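Local coordinates for succinate dehydrogenase (Membrane anchor subunit) (Mycolicibacterium smegmatis, PDB 7D6V), which anchors succinate dehydrogenase in the membrane and carries a Rieske-type iron-sulfur cluster that probably relays electrons from succinate oxidation towards quinone, at the Fe2/s2 (inorganic) cluster site. Sequence-based numbering; all coordinates share one arbitrary frame.

The Fe2/s2 (inorganic) cluster site. Residues 110, 114-115, 155, 202, 206-207, 240. With FES (Fe2/s2 (inorganic) cluster), chain B.
Cys114 and Cys206 share an extended backbone, each the loop residue just before a helix, whereas the other residues around the Rieske-type [2Fe-2S] cluster have helical torsions. The Cys2His2 ligand set is that of a Rieske centre, but it is shared out one cysteine and one histidine to each iron, in addition to the two bridging sulfides, where a classical Rieske centre puts both cysteines on one iron and both histidines on the other. Cys114 SG lies 2.5 Å from FES FE1, and His240 NE2 binds the same iron, FES FE1, at 2.6 Å, in a less regular shell. On the second iron, Cys206 SG and His155 NE2 each lie 2.5 Å from FES FE2, in a nearly tetrahedral shell with an SG–FE2–NE2 angle of 108°. Both cysteine sulfurs (SG) stand anti to the backbone N. Both histidines also have CG anti to the backbone N (chi1 -178° for His155, -162° for His240), and each imidazole meets its iron edge-on, with the metal in the ring plane. The bridging sulfides have different neighbours. Tyr115 turns its ring edge to FES S1, CD2 at 3.5 Å, and its backbone N lies 3.4 Å from FES S1, with that of His207 also near. FES S2 instead faces the tip of Phe110, with CZ at 3.5 Å, and the phenol OH of Tyr202 at 3.4 Å. Protein hides the cluster's entire surface. The site is a buried junction of helix ends: helices 115-124, 155-175, 207-215 and 240-264 all begin here, so their N-termini may help stabilise negative charge on the cluster, while 104-112 and 188-204 finish beside it.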
# COMPACT_ATOMS: atom_id res chain seq x y z
N PHE A 110 8.50 -1.03 -38.76
CA PHE A 110 8.59 -0.14 -37.61
C PHE A 110 7.28 -0.08 -36.85
O PHE A 110 7.27 -0.09 -35.61
CB PHE A 110 9.00 1.26 -38.08
CG PHE A 110 9.03 2.29 -36.98
CD1 PHE A 110 9.93 2.18 -35.94
CD2 PHE A 110 8.18 3.37 -37.02
CE1 PHE A 110 9.96 3.13 -34.94
CE2 PHE A 110 8.20 4.32 -36.02
CZ PHE A 110 9.10 4.20 -34.98
N CYS A 114 6.22 -1.92 -33.15
CA CYS A 114 5.94 -0.89 -32.16
C CYS A 114 5.33 -1.55 -30.92
O CYS A 114 4.50 -2.45 -31.03
CB CYS A 114 4.98 0.16 -32.72
SG CYS A 114 4.10 1.12 -31.47
N TYR A 115 5.73 -1.08 -29.74
CA TYR A 115 5.22 -1.64 -28.49
C TYR A 115 3.72 -1.41 -28.35
O TYR A 115 2.99 -2.32 -27.95
CB TYR A 115 5.99 -1.06 -27.31
CG TYR A 115 7.34 -1.71 -27.07
CD1 TYR A 115 7.45 -2.85 -26.29
CD2 TYR A 115 8.49 -1.19 -27.62
CE1 TYR A 115 8.66 -3.45 -26.07
CE2 TYR A 115 9.72 -1.78 -27.41
CZ TYR A 115 9.79 -2.92 -26.63
OH TYR A 115 11.00 -3.52 -26.40
N HIS A 155 13.26 -3.84 -32.54
CA HIS A 155 12.48 -2.65 -32.88
C HIS A 155 13.34 -1.40 -32.95
O HIS A 155 13.01 -0.48 -33.71
CB HIS A 155 11.36 -2.47 -31.85
CG HIS A 155 10.48 -1.30 -32.13
ND1 HIS A 155 9.86 -1.11 -33.35
CD2 HIS A 155 10.11 -0.26 -31.36
CE1 HIS A 155 9.15 -0.00 -33.31
NE2 HIS A 155 9.29 0.53 -32.11
N TYR A 202 5.56 11.33 -33.14
CA TYR A 202 5.35 9.90 -32.93
C TYR A 202 6.67 9.14 -32.88
O TYR A 202 6.85 8.24 -32.06
CB TYR A 202 4.45 9.34 -34.03
CG TYR A 202 4.38 7.83 -34.04
CD1 TYR A 202 3.79 7.14 -32.99
CD2 TYR A 202 4.90 7.10 -35.09
CE1 TYR A 202 3.73 5.77 -32.99
CE2 TYR A 202 4.84 5.73 -35.10
CZ TYR A 202 4.25 5.07 -34.05
OH TYR A 202 4.19 3.70 -34.06
N CYS A 206 8.76 7.20 -29.14
CA CYS A 206 8.98 5.76 -29.15
C CYS A 206 9.61 5.24 -27.86
O CYS A 206 10.45 5.91 -27.25
CB CYS A 206 9.83 5.35 -30.36
SG CYS A 206 10.70 3.78 -30.16
N HIS A 207 9.21 4.03 -27.46
CA HIS A 207 9.75 3.41 -26.25
C HIS A 207 11.23 3.09 -26.40
O HIS A 207 11.97 3.12 -25.41
CB HIS A 207 8.97 2.14 -25.92
CG HIS A 207 7.72 2.39 -25.13
ND1 HIS A 207 6.47 2.35 -25.70
CD2 HIS A 207 7.54 2.67 -23.82
CE1 HIS A 207 5.56 2.60 -24.77
NE2 HIS A 207 6.18 2.80 -23.63
N HIS A 240 1.81 8.06 -26.24
CA HIS A 240 2.25 7.35 -27.44
C HIS A 240 1.10 6.64 -28.14
O HIS A 240 1.10 6.54 -29.38
CB HIS A 240 3.35 6.36 -27.07
CG HIS A 240 4.16 5.90 -28.24
ND1 HIS A 240 4.78 6.77 -29.11
CD2 HIS A 240 4.44 4.65 -28.70
CE1 HIS A 240 5.42 6.08 -30.04
NE2 HIS A 240 5.22 4.80 -29.82
FE1 FES B . 5.98 2.49 -30.60
FE2 FES B . 8.64 2.70 -30.97
S1 FES B . 7.58 1.73 -29.30
S2 FES B . 7.04 3.53 -32.23